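Local structure of mandelate racemase/muconate lactonizing enzyme, C-terminal domain protein (Paracoccus denitrificans, 4DWD) at residues Met22-Ile30 with Trp39-Gly48; Val68-Met79 with Leu95-Lys106. The protein binds magnesium, belongs to the mandelate racemase and muconate lactonizing enzymes, and probably acts as a hydro-lyase. One frame throughout, in Å; residues are numbered along the deposited sequence. Where two conformers were deposited one is given.

From the N terminus the chain first makes contact 1. Here the strand of 22-30 turns back at a tight hairpin and pairs with 39-48, so the loop closed is only eight residues long. Contact 2 comes later. Residues 68-79 and 95-106 close a second loop of fifteen residues, an antiparallel helix pair. The two contacts follow in series and neither encloses the other. The centres of contacts 1 and 2 are about 16 Å apart. The contacts also touch: the helix of 95-106 lies against the hairpin, D104 OD2 probably accepts a hydrogen bond from W39 N, and A101 packs on G40. Together they join the edge hairpin of the N-terminal sheet to the helices packed against it.

Contact 1. Residues Met22-Ile30 with Trp39-Gly48; sequences MPTSAFVRI and WGEASPMLGG
R29 and W39 lie side by side on one face of the antiparallel hairpin formed by strands 24-32 and 37-42, the edge of a larger sheet. R29 can be followed outward. Its CB sits over one face of the W39 six-membered ring, 4.0 Å from the centroid, a CH-pi contact. CG passes CZ2 more loosely. CD closes on W39 CZ2 at 3.6 Å. CG is anti to the backbone N (chi1 175°), and a bend at chi3 brings NH1 back near CZ2 and CH2 of the same ring. NH2 forms a salt bridge with E9 on the adjoining strand 5-14. F27 CB meets the edge of the indole, 4.0 Å from W39 CZ3. With an alanine at W39, the aliphatic part of R29 is likely to lose its support and F27 CB to face a gap. Further along, F27 CE1 lies 3.4 Å from E41 CD, with ring and carboxylate planes 56° apart. E41 OE1 is held by the backbone N of G305, which belongs to the C-terminal barrel domain. E41 OE2 accepts from the water on S25 OG; a second water, bound to A26 N, lies within bonding distance of both E41 OE2 and A42 O. Backbone bonds fix the pairing: V28 N to G40 O, G40 N to V28 O at 2.8 Å, and A42 N to A26 O. Beyond the strands, P44 CB rests on T24 O at 3.5 Å. The face bearing F27, R29, W39 and E41 thus combines rings and aliphatic carbons with a buried carboxylate, which is held by water and by the barrel.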
loop_
_atom_site.group_PDB
_atom_site.type_symbol
_atom_site.label_atom_id
_atom_site.label_comp_id
_atom_site.label_asym_id
_atom_site.label_seq_id
_atom_site.Cartn_x
_atom_site.Cartn_y
_atom_site.Cartn_z
HETATM N N MSE B 22 -16.327 1.194 -41.147
HETATM C CA MSE B 22 -17.721 0.767 -41.019
HETATM C C MSE B 22 -18.262 0.201 -42.317
HETATM O O MSE B 22 -19.027 -0.769 -42.287
HETATM C CB MSE B 22 -18.539 1.927 -40.422
HETATM C CG MSE B 22 -19.944 2.103 -40.995
HETATM SE SE MSE B 22 -21.361 1.630 -39.697
HETATM C CE MSE B 22 -20.293 0.867 -38.217
ATOM N N PRO B 23 -17.878 0.781 -43.477
ATOM C CA PRO B 23 -18.400 0.211 -44.722
ATOM C C PRO B 23 -17.778 -1.134 -45.112
ATOM O O PRO B 23 -18.382 -1.857 -45.907
ATOM C CB PRO B 23 -18.073 1.282 -45.768
ATOM C CG PRO B 23 -16.896 2.002 -45.207
ATOM C CD PRO B 23 -17.119 2.024 -43.725
ATOM N N THR B 24 -16.592 -1.462 -44.590
ATOM C CA THR B 24 -15.987 -2.781 -44.869
ATOM C C THR B 24 -15.600 -3.554 -43.617
ATOM O O THR B 24 -15.260 -2.976 -42.582
ATOM C CB THR B 24 -14.785 -2.766 -45.859
ATOM O OG1 THR B 24 -13.594 -2.338 -45.191
ATOM C CG2 THR B 24 -15.057 -1.888 -47.074
ATOM N N SER B 25 -15.666 -4.868 -43.748
ATOM C CA SER B 25 -15.388 -5.794 -42.673
ATOM C C SER B 25 -14.235 -6.719 -43.041
ATOM O O SER B 25 -13.781 -6.755 -44.199
ATOM C CB SER B 25 -16.650 -6.582 -42.325
ATOM O OG SER B 25 -17.620 -5.705 -41.785
ATOM N N ALA B 26 -13.753 -7.432 -42.031
ATOM C CA ALA B 26 -12.579 -8.273 -42.162
ATOM C C ALA B 26 -12.883 -9.683 -41.652
ATOM O O ALA B 26 -13.080 -9.904 -40.444
ATOM C CB ALA B 26 -11.415 -7.652 -41.406
ATOM N N PHE B 27 -12.927 -10.635 -42.584
ATOM C CA PHE B 27 -13.295 -12.006 -42.251
ATOM C C PHE B 27 -12.181 -12.972 -42.576
ATOM O O PHE B 27 -11.340 -12.700 -43.438
ATOM C CB PHE B 27 -14.586 -12.421 -42.978
ATOM C CG PHE B 27 -15.775 -11.565 -42.633
ATOM C CD1 PHE B 27 -16.311 -11.591 -41.349
ATOM C CD2 PHE B 27 -16.351 -10.724 -43.588
ATOM C CE1 PHE B 27 -17.412 -10.808 -41.025
ATOM C CE2 PHE B 27 -17.446 -9.926 -43.268
ATOM C CZ PHE B 27 -17.971 -9.967 -41.977
ATOM N N VAL B 28 -12.177 -14.090 -41.859
ATOM C CA VAL B 28 -11.283 -15.201 -42.158
ATOM C C VAL B 28 -12.162 -16.405 -42.473
ATOM O O VAL B 28 -13.052 -16.756 -41.695
ATOM C CB VAL B 28 -10.315 -15.497 -40.984
ATOM C CG1 VAL B 28 -9.497 -16.750 -41.261
ATOM C CG2 VAL B 28 -9.376 -14.322 -40.754
ATOM N N ARG B 29 -11.929 -17.018 -43.634
ATOM C CA ARG B 29 -12.615 -18.251 -43.989
ATOM C C ARG B 29 -11.605 -19.385 -43.956
ATOM O O ARG B 29 -10.594 -19.339 -44.657
ATOM C CB ARG B 29 -13.284 -18.149 -45.367
ATOM C CG ARG B 29 -13.906 -19.476 -45.805
ATOM C CD ARG B 29 -14.777 -19.350 -47.042
ATOM N NE ARG B 29 -14.057 -18.803 -48.180
ATOM C CZ ARG B 29 -14.659 -18.236 -49.224
ATOM N NH1 ARG B 29 -15.982 -18.137 -49.258
ATOM N NH2 ARG B 29 -13.941 -17.753 -50.225
ATOM N N ILE B 30 -11.868 -20.379 -43.113
ATOM C CA ILE B 30 -11.014 -21.574 -43.032
ATOM C C ILE B 30 -11.770 -22.771 -43.594
ATOM O O ILE B 30 -12.870 -23.077 -43.148
ATOM C CB ILE B 30 -10.512 -21.849 -41.592
ATOM C CG1 ILE B 30 -9.830 -20.590 -41.027
ATOM C CG2 ILE B 30 -9.554 -23.044 -41.568
ATOM C CD1 ILE B 30 -9.133 -20.755 -39.683
ATOM N N TRP B 39 -16.056 -19.715 -40.204
ATOM C CA TRP B 39 -15.976 -18.266 -40.362
ATOM C C TRP B 39 -15.495 -17.574 -39.117
ATOM O O TRP B 39 -16.000 -17.827 -38.020
ATOM C CB TRP B 39 -17.346 -17.719 -40.729
ATOM C CG TRP B 39 -17.670 -17.973 -42.174
ATOM C CD1 TRP B 39 -18.465 -18.973 -42.711
ATOM C CD2 TRP B 39 -17.172 -17.210 -43.317
ATOM N NE1 TRP B 39 -18.503 -18.872 -44.079
ATOM C CE2 TRP B 39 -17.744 -17.834 -44.505
ATOM C CE3 TRP B 39 -16.335 -16.104 -43.463
ATOM C CZ2 TRP B 39 -17.484 -17.351 -45.787
ATOM C CZ3 TRP B 39 -16.073 -15.630 -44.752
ATOM C CH2 TRP B 39 -16.639 -16.243 -45.884
ATOM N N GLY B 40 -14.546 -16.657 -39.285
ATOM C CA GLY B 40 -14.066 -15.808 -38.187
ATOM C C GLY B 40 -14.073 -14.351 -38.612
ATOM O O GLY B 40 -14.267 -14.025 -39.791
ATOM N N GLU B 41 -13.876 -13.456 -37.649
ATOM C CA GLU B 41 -13.911 -12.018 -37.922
ATOM C C GLU B 41 -12.858 -11.310 -37.086
ATOM O O GLU B 41 -12.665 -11.657 -35.916
ATOM C CB GLU B 41 -15.299 -11.444 -37.624
ATOM C CG GLU B 41 -15.381 -9.957 -37.927
ATOM C CD GLU B 41 -16.794 -9.406 -37.997
ATOM O OE1 GLU B 41 -17.776 -10.101 -37.648
ATOM O OE2 GLU B 41 -16.911 -8.239 -38.410
ATOM N N ALA B 42 -12.171 -10.344 -37.709
ATOM C CA ALA B 42 -11.235 -9.447 -37.012
ATOM C C ALA B 42 -11.859 -8.060 -36.930
ATOM O O ALA B 42 -12.514 -7.621 -37.878
ATOM C CB ALA B 42 -9.909 -9.351 -37.764
ATOM N N SER B 43 -11.635 -7.352 -35.823
ATOM C CA SER B 43 -12.171 -5.997 -35.669
ATOM C C SER B 43 -11.723 -5.149 -36.859
ATOM O O SER B 43 -10.521 -5.049 -37.121
ATOM C CB SER B 43 -11.666 -5.396 -34.360
ATOM O OG SER B 43 -12.333 -4.175 -34.073
ATOM N N PRO B 44 -12.680 -4.535 -37.586
ATOM C CA PRO B 44 -12.338 -3.879 -38.859
ATOM C C PRO B 44 -11.841 -2.441 -38.663
ATOM O O PRO B 44 -12.381 -1.483 -39.265
ATOM C CB PRO B 44 -13.661 -3.919 -39.616
ATOM C CG PRO B 44 -14.698 -3.806 -38.550
ATOM C CD PRO B 44 -14.143 -4.568 -37.363
HETATM N N MSE B 45 -10.797 -2.304 -37.845
HETATM C CA MSE B 45 -10.214 -0.989 -37.550
HETATM C C MSE B 45 -9.458 -0.545 -38.776
HETATM O O MSE B 45 -8.539 -1.243 -39.250
HETATM C CB MSE B 45 -9.319 -1.086 -36.308
HETATM C CG MSE B 45 -10.099 -1.599 -35.090
HETATM SE SE MSE B 45 -11.581 -0.409 -34.554
HETATM C CE MSE B 45 -13.086 -1.178 -35.527
ATOM N N LEU B 46 -9.846 0.616 -39.304
ATOM C CA LEU B 46 -9.349 1.105 -40.599
ATOM C C LEU B 46 -9.452 -0.015 -41.642
ATOM O O LEU B 46 -8.554 -0.233 -42.471
ATOM C CB LEU B 46 -7.928 1.688 -40.482
ATOM C CG LEU B 46 -7.771 2.877 -39.535
ATOM C CD1 LEU B 46 -6.333 3.348 -39.579
ATOM C CD2 LEU B 46 -8.719 4.016 -39.876
ATOM N N GLY B 47 -10.556 -0.746 -41.555
ATOM C CA GLY B 47 -10.863 -1.827 -42.489
ATOM C C GLY B 47 -10.341 -3.197 -42.075
ATOM O O GLY B 47 -10.658 -4.221 -42.705
ATOM N N GLY B 48 -9.529 -3.246 -41.028
ATOM C CA GLY B 48 -8.948 -4.529 -40.620
ATOM C C GLY B 48 -7.900 -5.067 -41.585
ATOM O O GLY B 48 -7.542 -6.251 -41.515
HETATM O O HOH W 1 -14.335 -0.235 -41.768
HETATM O O HOH W 2 -12.148 -4.712 -44.849
HETATM O O HOH W 3 -18.745 -6.798 -39.610
HETATM O O HOH W 4 -14.715 -7.089 -39.508
#

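Contact 2. Residues Val68-Met79 with Leu95-Lys106; sequences VLDHAVLLDRMM and LAACDIALWDLK
D99 OD1 is held by water 7, which links it to H71 ND1, and by T279 OG1. Water 7 donates to D99 OD1 at 2.6 Å and so bridges the two helices. It lies in the plane of the H71 ring, at its edge. H71 reaches this spot because its CG stands between the backbone N and the carbonyl carbon (chi1 68°). The side chain sits as a knob among D99, L102, W103 and K106. H71 NE2 lies over one face of the W103 indole, toward the rim, and the two ring planes are 52° apart. One turn on, L75 is a second knob, among L95, C98, D99 and L102, with CD1 3.7 Å from D99 CB. L95 CD2 reaches M78 CB at 3.7 Å. At the other end, the L69 and K106 side chains cross at about a right angle, with L69 CD2 3.7 Å from K106 CG. K106 NZ donates to water 6, which lies within bonding distance of L69 O, and bonds L117 O of a neighbouring subunit. The helices run antiparallel, their axes 10.5 Å apart. Helix 49-63 packs on L74, M78 and C98, strand 24-32 on L102 and L105, and helix 277-291 on H71, D99 and W103.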
loop_
_atom_site.group_PDB
_atom_site.type_symbol
_atom_site.label_atom_id
_atom_site.label_comp_id
_atom_site.label_asym_id
_atom_site.label_seq_id
_atom_site.Cartn_x
_atom_site.Cartn_y
_atom_site.Cartn_z
ATOM N N VAL B 68 -7.707 -29.165 -36.952
ATOM C CA VAL B 68 -8.723 -28.211 -36.481
ATOM C C VAL B 68 -8.833 -28.215 -34.961
ATOM O O VAL B 68 -8.898 -27.158 -34.331
ATOM C CB VAL B 68 -10.104 -28.520 -37.103
ATOM C CG1 VAL B 68 -11.235 -27.781 -36.391
ATOM C CG2 VAL B 68 -10.081 -28.189 -38.587
ATOM N N LEU B 69 -8.833 -29.403 -34.365
ATOM C CA LEU B 69 -9.053 -29.507 -32.926
ATOM C C LEU B 69 -7.916 -28.942 -32.079
ATOM O O LEU B 69 -8.124 -28.650 -30.897
ATOM C CB LEU B 69 -9.351 -30.951 -32.523
ATOM C CG LEU B 69 -10.706 -31.509 -32.990
ATOM C CD1 LEU B 69 -10.855 -32.958 -32.575
ATOM C CD2 LEU B 69 -11.881 -30.704 -32.454
ATOM N N ASP B 70 -6.736 -28.761 -32.680
ATOM C CA ASP B 70 -5.557 -28.275 -31.954
ATOM C C ASP B 70 -5.524 -26.747 -31.871
ATOM O O ASP B 70 -4.464 -26.167 -31.695
ATOM C CB ASP B 70 -4.265 -28.786 -32.620
ATOM C CG ASP B 70 -4.023 -30.264 -32.390
ATOM O OD1 ASP B 70 -4.723 -30.858 -31.541
ATOM O OD2 ASP B 70 -3.121 -30.829 -33.057
ATOM N N HIS B 71 -6.683 -26.103 -31.963
ATOM C CA HIS B 71 -6.739 -24.633 -32.070
ATOM C C HIS B 71 -5.965 -23.877 -31.014
ATOM O O HIS B 71 -5.310 -22.878 -31.326
ATOM C CB HIS B 71 -8.197 -24.145 -32.107
ATOM C CG HIS B 71 -8.948 -24.356 -30.810
ATOM N ND1 HIS B 71 -8.960 -23.447 -29.817
ATOM C CD2 HIS B 71 -9.711 -25.435 -30.363
ATOM C CE1 HIS B 71 -9.693 -23.918 -28.788
ATOM N NE2 HIS B 71 -10.154 -25.132 -29.130
ATOM N N ALA B 72 -6.028 -24.320 -29.760
ATOM C CA ALA B 72 -5.405 -23.563 -28.672
ATOM C C ALA B 72 -3.889 -23.624 -28.753
ATOM O O ALA B 72 -3.214 -22.599 -28.657
ATOM C CB ALA B 72 -5.901 -24.038 -27.310
ATOM N N VAL B 73 -3.348 -24.826 -28.937
ATOM C CA VAL B 73 -1.906 -24.976 -29.095
ATOM C C VAL B 73 -1.439 -24.234 -30.355
ATOM O O VAL B 73 -0.439 -23.523 -30.329
ATOM C CB VAL B 73 -1.483 -26.452 -29.142
ATOM C CG1 VAL B 73 0.011 -26.591 -29.407
ATOM C CG2 VAL B 73 -1.845 -27.136 -27.841
ATOM N N LEU B 74 -2.174 -24.380 -31.458
ATOM C CA LEU B 74 -1.763 -23.710 -32.697
ATOM C C LEU B 74 -1.736 -22.198 -32.543
ATOM O O LEU B 74 -0.763 -21.552 -32.931
ATOM C CB LEU B 74 -2.689 -24.078 -33.856
ATOM C CG LEU B 74 -2.637 -25.524 -34.324
ATOM C CD1 LEU B 74 -3.838 -25.842 -35.207
ATOM C CD2 LEU B 74 -1.329 -25.790 -35.063
ATOM N N LEU B 75 -2.795 -21.633 -31.979
ATOM C CA LEU B 75 -2.890 -20.179 -31.903
ATOM C C LEU B 75 -2.072 -19.573 -30.764
ATOM O O LEU B 75 -1.619 -18.443 -30.869
ATOM C CB LEU B 75 -4.346 -19.707 -31.901
ATOM C CG LEU B 75 -5.072 -20.060 -33.207
ATOM C CD1 LEU B 75 -6.526 -19.670 -33.032
ATOM C CD2 LEU B 75 -4.463 -19.373 -34.429
ATOM N N ASP B 76 -1.842 -20.327 -29.690
ATOM C CA ASP B 76 -0.929 -19.829 -28.661
ATOM C C ASP B 76 0.517 -19.890 -29.147
ATOM O O ASP B 76 1.316 -19.002 -28.817
ATOM C CB ASP B 76 -1.112 -20.567 -27.323
ATOM C CG ASP B 76 -2.450 -20.269 -26.668
ATOM O OD1 ASP B 76 -3.224 -19.433 -27.196
ATOM O OD2 ASP B 76 -2.722 -20.874 -25.612
ATOM N N ARG B 77 0.858 -20.911 -29.943
ATOM C CA ARG B 77 2.166 -20.904 -30.610
ATOM C C ARG B 77 2.285 -19.676 -31.515
ATOM O O ARG B 77 3.299 -18.991 -31.497
ATOM C CB ARG B 77 2.437 -22.187 -31.399
ATOM C CG ARG B 77 3.890 -22.306 -31.842
ATOM C CD ARG B 77 4.173 -23.597 -32.592
ATOM N NE ARG B 77 3.678 -24.787 -31.897
ATOM C CZ ARG B 77 4.295 -25.409 -30.892
ATOM N NH1 ARG B 77 3.740 -26.490 -30.357
ATOM N NH2 ARG B 77 5.454 -24.962 -30.414
HETATM N N MSE B 78 1.235 -19.385 -32.285
HETATM C CA MSE B 78 1.257 -18.230 -33.191
HETATM C C MSE B 78 1.374 -16.938 -32.418
HETATM O O MSE B 78 2.085 -16.023 -32.832
HETATM C CB MSE B 78 0.014 -18.148 -34.076
HETATM C CG MSE B 78 0.028 -19.075 -35.277
HETATM SE SE MSE B 78 1.568 -18.771 -36.461
HETATM C CE MSE B 78 1.850 -16.852 -36.473
HETATM N N MSE B 79 0.685 -16.835 -31.286
HETATM C CA MSE B 79 0.801 -15.606 -30.477
HETATM C C MSE B 79 2.236 -15.399 -30.135
HETATM O O MSE B 79 2.728 -14.280 -30.193
HETATM C CB MSE B 79 -0.053 -15.553 -29.171
HETATM C CG MSE B 79 0.639 -15.339 -27.754
HETATM SE SE MSE B 79 1.663 -13.640 -27.566
HETATM C CE MSE B 79 3.297 -14.259 -26.668
ATOM N N LEU B 95 -5.480 -13.144 -34.666
ATOM C CA LEU B 95 -5.565 -14.390 -33.901
ATOM C C LEU B 95 -7.006 -14.702 -33.474
ATOM O O LEU B 95 -7.449 -15.850 -33.594
ATOM C CB LEU B 95 -4.629 -14.334 -32.698
ATOM C CG LEU B 95 -3.143 -14.344 -33.062
ATOM C CD1 LEU B 95 -2.306 -13.860 -31.880
ATOM C CD2 LEU B 95 -2.700 -15.731 -33.494
ATOM N N ALA B 96 -7.735 -13.673 -33.011
ATOM C CA ALA B 96 -9.144 -13.830 -32.628
ATOM C C ALA B 96 -9.966 -14.351 -33.797
ATOM O O ALA B 96 -10.768 -15.265 -33.625
ATOM C CB ALA B 96 -9.715 -12.502 -32.153
ATOM N N ALA B 97 -9.758 -13.772 -34.983
ATOM C CA ALA B 97 -10.522 -14.187 -36.160
ATOM C C ALA B 97 -10.288 -15.670 -36.470
ATOM O O ALA B 97 -11.234 -16.410 -36.790
ATOM C CB ALA B 97 -10.137 -13.320 -37.351
ATOM N N CYS B 98 -9.033 -16.109 -36.372
ATOM C CA CYS B 98 -8.718 -17.511 -36.645
ATOM C C CYS B 98 -9.309 -18.430 -35.587
ATOM O O CYS B 98 -9.790 -19.505 -35.920
ATOM C CB CYS B 98 -7.207 -17.724 -36.778
ATOM S SG CYS B 98 -6.487 -16.885 -38.214
ATOM N N ASP B 99 -9.284 -18.004 -34.320
ATOM C CA ASP B 99 -9.899 -18.784 -33.256
ATOM C C ASP B 99 -11.381 -19.003 -33.499
ATOM O O ASP B 99 -11.892 -20.118 -33.358
ATOM C CB ASP B 99 -9.715 -18.086 -31.910
ATOM C CG ASP B 99 -10.307 -18.874 -30.772
ATOM O OD1 ASP B 99 -9.628 -19.788 -30.256
ATOM O OD2 ASP B 99 -11.452 -18.606 -30.398
ATOM N N ILE B 100 -12.077 -17.936 -33.886
ATOM C CA ILE B 100 -13.523 -18.024 -34.096
ATOM C C ILE B 100 -13.816 -18.998 -35.267
ATOM O O ILE B 100 -14.700 -19.856 -35.174
ATOM C CB ILE B 100 -14.143 -16.635 -34.342
ATOM C CG1 ILE B 100 -14.061 -15.762 -33.076
ATOM C CG2 ILE B 100 -15.614 -16.780 -34.742
ATOM C CD1 ILE B 100 -14.263 -14.282 -33.358
ATOM N N ALA B 101 -13.032 -18.886 -36.339
ATOM C CA ALA B 101 -13.208 -19.763 -37.493
ATOM C C ALA B 101 -12.967 -21.236 -37.131
ATOM O O ALA B 101 -13.706 -22.114 -37.609
ATOM C CB ALA B 101 -12.308 -19.323 -38.635
ATOM N N LEU B 102 -11.956 -21.507 -36.306
ATOM C CA LEU B 102 -11.660 -22.880 -35.899
ATOM C C LEU B 102 -12.737 -23.447 -34.992
ATOM O O LEU B 102 -13.053 -24.627 -35.079
ATOM C CB LEU B 102 -10.263 -23.012 -35.274
ATOM C CG LEU B 102 -9.121 -22.786 -36.282
ATOM C CD1 LEU B 102 -7.759 -22.816 -35.597
ATOM C CD2 LEU B 102 -9.165 -23.788 -37.441
ATOM N N TRP B 103 -13.316 -22.601 -34.143
ATOM C CA TRP B 103 -14.474 -23.012 -33.336
ATOM C C TRP B 103 -15.692 -23.324 -34.171
ATOM O O TRP B 103 -16.442 -24.260 -33.874
ATOM C CB TRP B 103 -14.810 -21.931 -32.309
ATOM C CG TRP B 103 -14.148 -22.176 -30.980
ATOM C CD1 TRP B 103 -13.045 -21.521 -30.448
ATOM C CD2 TRP B 103 -14.548 -23.153 -29.964
ATOM N NE1 TRP B 103 -12.736 -22.017 -29.204
ATOM C CE2 TRP B 103 -13.597 -23.004 -28.854
ATOM C CE3 TRP B 103 -15.541 -24.115 -29.876
ATOM C CZ2 TRP B 103 -13.674 -23.786 -27.703
ATOM C CZ3 TRP B 103 -15.596 -24.910 -28.718
ATOM C CH2 TRP B 103 -14.692 -24.738 -27.658
ATOM N N ASP B 104 -15.918 -22.528 -35.214
ATOM C CA ASP B 104 -17.028 -22.791 -36.143
ATOM C C ASP B 104 -16.809 -24.163 -36.820
ATOM O O ASP B 104 -17.717 -25.019 -36.846
ATOM C CB ASP B 104 -17.110 -21.647 -37.167
ATOM C CG ASP B 104 -18.403 -21.647 -37.977
ATOM O OD1 ASP B 104 -19.442 -22.172 -37.513
ATOM O OD2 ASP B 104 -18.368 -21.078 -39.090
ATOM N N LEU B 105 -15.591 -24.396 -37.310
ATOM C CA LEU B 105 -15.251 -25.699 -37.898
ATOM C C LEU B 105 -15.404 -26.848 -36.909
ATOM O O LEU B 105 -15.936 -27.908 -37.257
ATOM C CB LEU B 105 -13.835 -25.718 -38.488
ATOM C CG LEU B 105 -13.639 -25.199 -39.902
ATOM C CD1 LEU B 105 -12.161 -25.113 -40.222
ATOM C CD2 LEU B 105 -14.387 -26.068 -40.910
ATOM N N LYS B 106 -14.929 -26.632 -35.682
ATOM C CA LYS B 106 -15.041 -27.635 -34.633
ATOM C C LYS B 106 -16.500 -28.016 -34.349
ATOM O O LYS B 106 -16.829 -29.201 -34.231
ATOM C CB LYS B 106 -14.332 -27.127 -33.371
ATOM C CG LYS B 106 -14.498 -28.040 -32.171
ATOM C CD LYS B 106 -13.743 -27.488 -30.982
ATOM C CE LYS B 106 -14.094 -28.277 -29.735
ATOM N NZ LYS B 106 -13.312 -27.791 -28.559
HETATM O O HOH W 5 -11.039 -26.059 -33.058
HETATM O O HOH W 6 -10.716 -28.509 -29.512
HETATM O O HOH W 7 -7.410 -21.074 -29.771
#